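Local structure of metastasis-associated protein MTA1 (Homo sapiens, 6G16) at residues E27-W32 with A45-E50. The protein is a subunit of the NuRD chromatin-remodelling and deacetylase complex, in which this R1 region probably binds a histone chaperone of the RBBP4/RBBP7 family. Sequence-based numbering, arbitrary orientation.
Sequences EILRPW and AAIKAE
I28 does most of the work here: it projects from the short helix 26-29 and lies against one side of helix 44-53. Its CB points at that helix, and its two branches go to different neighbours. CG2, anti to the backbone N, takes the apolar side, meeting I47 CG1 at 3.7 Å and A46 CB at 4.0 Å. The two isoleucines run past each other in opposite directions, so they touch branch against branch along their flanks. I47 in turn brings its delta methyl against L29, with CD1 3.9 Å from L29 CB and 4.0 Å from L29 CD1, the two side chains crossing obliquely. This L29–I47 end is the tightly packed part: both residues are buried, I42 from the intervening loop touches both, C25 adds to I47, and an aromatic side chain of the partner protein's chain packs on L29.

Toward E50 the contact loosens and becomes more accessible. The other branch of I28, with CG1 anti to the carbonyl carbon and an extended chi2 of -179°, carries CD1 to the extended E50 side chain, where its nearest atom is E50 OE1 at 3.3 Å. This is a plain contact without a bond; the carboxylate's charge is engaged by R54 in a salt bridge through OE2. An alanine in place of I28 loses CG1, CG2 and CD1, and would probably cost the packing on I47 and A46 and the methyl beside E50, leaving L29 on I47 as the main apolar link. Shape and apolar burial, without directional bonds between the segments, join the short helix 26-29 to helix 44-53 within the MTA R1 domain, and the one charged group at the contact, the E50 carboxylate, pairs with R54 rather than across it.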
loop_
_atom_site.group_PDB
_atom_site.type_symbol
_atom_site.label_atom_id
_atom_site.label_comp_id
_atom_site.label_asym_id
_atom_site.label_seq_id
_atom_site.Cartn_x
_atom_site.Cartn_y
_atom_site.Cartn_z
ATOM N N GLU B 27 -7.840 -0.732 30.305
ATOM C CA GLU B 27 -6.803 -1.366 31.144
ATOM C C GLU B 27 -6.726 -2.881 30.956
ATOM O O GLU B 27 -5.686 -3.491 31.223
ATOM C CB GLU B 27 -7.008 -1.042 32.641
ATOM C CG GLU B 27 -7.194 0.431 33.016
ATOM C CD GLU B 27 -6.194 1.381 32.372
ATOM O OE1 GLU B 27 -5.046 0.937 32.065
ATOM O OE2 GLU B 27 -6.572 2.578 32.186
ATOM N N ILE B 28 -7.835 -3.481 30.524
ATOM C CA ILE B 28 -7.887 -4.909 30.222
ATOM C C ILE B 28 -7.452 -5.204 28.780
ATOM O O ILE B 28 -6.606 -6.053 28.534
ATOM C CB ILE B 28 -9.294 -5.463 30.441
ATOM C CG1 ILE B 28 -9.624 -5.369 31.943
ATOM C CG2 ILE B 28 -9.368 -6.923 29.967
ATOM C CD1 ILE B 28 -10.990 -5.915 32.353
ATOM N N LEU B 29 -8.049 -4.495 27.836
ATOM C CA LEU B 29 -7.730 -4.642 26.425
ATOM C C LEU B 29 -6.289 -4.281 26.086
ATOM O O LEU B 29 -5.641 -5.005 25.367
ATOM C CB LEU B 29 -8.681 -3.772 25.601
ATOM C CG LEU B 29 -8.426 -3.648 24.111
ATOM C CD1 LEU B 29 -8.416 -5.009 23.425
ATOM C CD2 LEU B 29 -9.498 -2.748 23.535
ATOM N N ARG B 30 -5.819 -3.145 26.580
ATOM C CA ARG B 30 -4.454 -2.659 26.353
ATOM C C ARG B 30 -4.198 -2.502 24.852
ATOM O O ARG B 30 -3.372 -3.215 24.285
ATOM C CB ARG B 30 -3.416 -3.590 27.017
ATOM C CG ARG B 30 -3.551 -3.692 28.525
ATOM C CD ARG B 30 -2.818 -4.901 29.065
ATOM N NE ARG B 30 -1.385 -4.865 28.763
ATOM C CZ ARG B 30 -0.638 -5.914 28.413
ATOM N NH1 ARG B 30 -1.170 -7.133 28.294
ATOM N NH2 ARG B 30 0.659 -5.737 28.145
ATOM N N PRO B 31 -4.927 -1.588 24.197
ATOM C CA PRO B 31 -4.902 -1.472 22.727
ATOM C C PRO B 31 -3.518 -1.286 22.118
ATOM O O PRO B 31 -3.248 -1.816 21.048
ATOM C CB PRO B 31 -5.758 -0.215 22.444
ATOM C CG PRO B 31 -6.500 0.085 23.689
ATOM C CD PRO B 31 -5.716 -0.513 24.823
ATOM N N TRP B 32 -2.684 -0.496 22.788
ATOM C CA TRP B 32 -1.294 -0.257 22.390
ATOM C C TRP B 32 -0.530 -1.580 22.236
ATOM O O TRP B 32 0.276 -1.748 21.309
ATOM C CB TRP B 32 -0.590 0.683 23.391
ATOM C CG TRP B 32 -0.589 0.193 24.842
ATOM C CD1 TRP B 32 0.324 -0.633 25.426
ATOM C CD2 TRP B 32 -1.566 0.504 25.866
ATOM N NE1 TRP B 32 -0.019 -0.856 26.748
ATOM C CE2 TRP B 32 -1.173 -0.174 27.039
ATOM C CE3 TRP B 32 -2.732 1.290 25.896
ATOM C CZ2 TRP B 32 -1.901 -0.094 28.239
ATOM C CZ3 TRP B 32 -3.457 1.367 27.085
ATOM C CH2 TRP B 32 -3.036 0.679 28.242
ATOM N N ALA B 45 -13.876 -12.119 27.074
ATOM C CA ALA B 45 -14.755 -12.426 28.218
ATOM C C ALA B 45 -14.617 -11.356 29.311
ATOM O O ALA B 45 -15.593 -10.643 29.636
ATOM C CB ALA B 45 -14.451 -13.822 28.781
ATOM N N ALA B 46 -13.386 -11.212 29.812
ATOM C CA ALA B 46 -13.075 -10.172 30.795
ATOM C C ALA B 46 -13.593 -8.781 30.379
ATOM O O ALA B 46 -14.203 -8.084 31.194
ATOM C CB ALA B 46 -11.582 -10.135 31.055
ATOM N N ILE B 47 -13.373 -8.407 29.115
ATOM C CA ILE B 47 -13.807 -7.102 28.586
ATOM C C ILE B 47 -15.319 -6.965 28.653
ATOM O O ILE B 47 -15.803 -5.928 29.109
ATOM C CB ILE B 47 -13.304 -6.856 27.138
ATOM C CG1 ILE B 47 -11.775 -6.705 27.138
ATOM C CG2 ILE B 47 -13.956 -5.614 26.511
ATOM C CD1 ILE B 47 -11.146 -6.762 25.750
ATOM N N LYS B 48 -16.040 -8.001 28.207
ATOM C CA LYS B 48 -17.520 -7.982 28.171
ATOM C C LYS B 48 -18.108 -7.873 29.591
ATOM O O LYS B 48 -19.062 -7.127 29.844
ATOM C CB LYS B 48 -18.062 -9.233 27.475
ATOM C CG LYS B 48 -17.903 -9.182 25.964
ATOM C CD LYS B 48 -18.172 -10.521 25.301
ATOM C CE LYS B 48 -17.546 -10.575 23.918
ATOM N NZ LYS B 48 -17.833 -11.880 23.266
ATOM N N ALA B 49 -17.511 -8.616 30.513
ATOM C CA ALA B 49 -17.925 -8.571 31.897
ATOM C C ALA B 49 -17.775 -7.165 32.431
ATOM O O ALA B 49 -18.769 -6.537 32.820
ATOM C CB ALA B 49 -17.101 -9.546 32.723
ATOM N N GLU B 50 -16.543 -6.651 32.405
ATOM C CA GLU B 50 -16.268 -5.337 33.001
ATOM C C GLU B 50 -16.995 -4.194 32.281
ATOM O O GLU B 50 -17.275 -3.168 32.882
ATOM C CB GLU B 50 -14.777 -5.047 33.066
ATOM C CG GLU B 50 -14.412 -4.090 34.205
ATOM C CD GLU B 50 -13.181 -3.226 33.932
ATOM O OE1 GLU B 50 -12.724 -3.090 32.756
ATOM O OE2 GLU B 50 -12.677 -2.639 34.917
#